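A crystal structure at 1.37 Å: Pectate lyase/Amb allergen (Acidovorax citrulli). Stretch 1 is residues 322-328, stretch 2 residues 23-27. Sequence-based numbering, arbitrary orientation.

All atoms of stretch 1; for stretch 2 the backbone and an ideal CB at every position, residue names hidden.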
# COMPACT_ATOMS: atom_id res chain seq x y z
N LEU A 322 24.82 -9.88 20.10
CA LEU A 322 24.03 -10.29 18.95
C LEU A 322 23.46 -11.71 19.08
O LEU A 322 23.28 -12.42 18.08
CB LEU A 322 24.80 -10.11 17.64
CG LEU A 322 25.49 -8.75 17.47
CD1 LEU A 322 26.28 -8.73 16.16
CD2 LEU A 322 24.53 -7.55 17.55
N LYS A 323 23.13 -12.10 20.31
CA LYS A 323 22.46 -13.38 20.51
C LYS A 323 20.97 -13.19 20.25
O LYS A 323 20.29 -12.45 20.98
CB LYS A 323 22.69 -13.88 21.93
CG LYS A 323 24.15 -14.29 22.17
CD LYS A 323 24.39 -14.58 23.65
CE LYS A 323 25.77 -15.19 23.96
NZ LYS A 323 26.86 -14.27 23.54
N VAL A 324 20.46 -13.84 19.20
CA VAL A 324 19.09 -13.62 18.74
C VAL A 324 18.44 -14.96 18.43
O VAL A 324 19.06 -15.85 17.81
CB VAL A 324 19.05 -12.74 17.46
CG1 VAL A 324 17.61 -12.42 17.09
CG2 VAL A 324 19.84 -11.47 17.66
N THR A 325 17.19 -15.13 18.88
CA THR A 325 16.39 -16.29 18.53
C THR A 325 15.18 -15.85 17.70
O THR A 325 14.48 -14.92 18.09
CB THR A 325 15.85 -16.97 19.79
OG1 THR A 325 16.94 -17.32 20.67
CG2 THR A 325 15.02 -18.19 19.43
N PHE A 326 14.95 -16.52 16.58
CA PHE A 326 13.74 -16.32 15.77
C PHE A 326 12.96 -17.63 15.77
O PHE A 326 13.47 -18.65 15.30
CB PHE A 326 14.06 -16.07 14.28
CG PHE A 326 14.71 -14.75 13.96
CD1 PHE A 326 16.09 -14.58 14.08
CD2 PHE A 326 13.94 -13.70 13.45
CE1 PHE A 326 16.71 -13.39 13.70
CE2 PHE A 326 14.55 -12.50 13.08
CZ PHE A 326 15.94 -12.35 13.20
N HIS A 327 11.71 -17.62 16.23
CA HIS A 327 10.89 -18.82 16.10
C HIS A 327 9.42 -18.52 15.93
O HIS A 327 8.90 -17.53 16.47
CB HIS A 327 11.13 -19.83 17.25
CG HIS A 327 10.56 -19.43 18.58
ND1 HIS A 327 9.26 -19.71 18.94
CD2 HIS A 327 11.13 -18.83 19.65
CE1 HIS A 327 9.05 -19.30 20.18
NE2 HIS A 327 10.17 -18.75 20.63
N GLY A 328 8.75 -19.38 15.16
CA GLY A 328 7.32 -19.27 14.97
C GLY A 328 6.90 -18.12 14.09
O GLY A 328 5.73 -17.75 14.06
N UNK A 23 8.45 -14.80 27.40
CA UNK A 23 9.69 -14.79 26.63
C UNK A 23 10.37 -16.16 26.64
O UNK A 23 10.42 -16.85 27.65
CB UNK A 23 10.64 -13.73 27.18
N UNK A 24 10.84 -16.54 25.46
CA UNK A 24 11.55 -17.78 25.23
C UNK A 24 12.88 -17.46 24.55
O UNK A 24 13.17 -16.29 24.26
CB UNK A 24 10.71 -18.74 24.39
N UNK A 25 13.68 -18.48 24.26
CA UNK A 25 14.92 -18.27 23.52
C UNK A 25 15.92 -17.40 24.25
O UNK A 25 15.95 -17.37 25.48
CB UNK A 25 14.61 -17.64 22.16
N UNK A 26 16.79 -16.72 23.51
CA UNK A 26 17.85 -15.98 24.17
C UNK A 26 17.33 -14.90 25.12
O UNK A 26 17.97 -14.60 26.12
CB UNK A 26 18.76 -15.34 23.12
N UNK A 27 16.17 -14.32 24.83
CA UNK A 27 15.58 -13.31 25.73
C UNK A 27 15.23 -13.89 27.11
O UNK A 27 15.02 -13.14 28.07
CB UNK A 27 14.32 -12.72 25.09

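Stretch 2 runs past the strand formed by residues 324-327, approaching most closely at position 25, whose CA lies 5.6 Å from the CA of Thr325. Lys323, just before the strand, and Thr325 and His327 within it have CA-to-CB bonds that point toward stretch 2, while that of Val324 points away.

Position 23 lies beyond the reach of these side chains. Its CA-to-CB bond points sideways, and no atom of stretch 1 comes within 5.5 Å of the ideal CB. Stretch 1 therefore sets little preference here, and many residues would fit; the deposited one is Ala23, which makes no contact with the strand.

At position 24 the CA-to-CB bond points toward the strand, and the ideal CB is 3.8 Å from NE2 of His327. An imidazole nitrogen so near invites a short polar side chain, with serine, threonine or perhaps asparagine as candidates, whereas a small apolar residue would leave the nitrogen without a partner from this position. The deposited residue is Thr24. With chi1 in the p well, its OG1 lies 2.7 Å from His327 NE2, at the edge of the imidazole and near the ring plane, where the nitrogen can hydrogen-bond. Either atom could be the donor.

Position 25 is much more restrictive. Its phi/psi of 63/-153° has a positive phi that favours glycine, and an ideal CB would sit 2.8 Å from CB of Thr325, a clash. Both arguments point to glycine, and Gly25 is deposited. Without a side chain, its CA can pack 3.6 Å from Thr325 OG1.

Position 26 also faces the strand. Its ideal CB is 3.6 Å from Thr325 OG1 and 3.9 Å from Lys323 O, and the aliphatic start of the lysine side chain lies farther along. A long apolar or flat aromatic side chain could cover this surface; leucine, methionine, phenylalanine, tyrosine and tryptophan are all plausible. The backbone amide can serve any of them by donating to Thr325 OG1. The deposited residue is Trp26, whose N is 2.9 Å from Thr325 OG1 in a hydrogen bond with an N-H...acceptor angle of 158°. Its indole lies against Lys323, whose CB stands over one face in a CH-pi contact, 3.5 Å from the centroid of the five-membered ring and almost on its normal. Lys323 NZ is 5.7 Å from the centroid of the six-membered ring of Trp26, so any cation-pi attraction is weak.

Position 27 again points sideways with no nearby atom of stretch 1, leaving the choice open. Ala27 occupies it.

Stretch 2, residues 23-27: ATGWA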
# COMPACT_ATOMS: atom_id res chain seq x y z
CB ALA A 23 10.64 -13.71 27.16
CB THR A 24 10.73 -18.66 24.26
OG1 THR A 24 10.34 -17.84 23.15
CG2 THR A 24 9.51 -19.25 24.94
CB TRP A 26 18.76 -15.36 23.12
CG TRP A 26 19.87 -16.21 22.58
CD1 TRP A 26 20.11 -16.47 21.25
CD2 TRP A 26 20.95 -16.82 23.31
NE1 TRP A 26 21.26 -17.21 21.12
CE2 TRP A 26 21.81 -17.43 22.36
CE3 TRP A 26 21.29 -16.89 24.67
CZ2 TRP A 26 22.97 -18.11 22.72
CZ3 TRP A 26 22.45 -17.56 25.03
CH2 TRP A 26 23.27 -18.16 24.06
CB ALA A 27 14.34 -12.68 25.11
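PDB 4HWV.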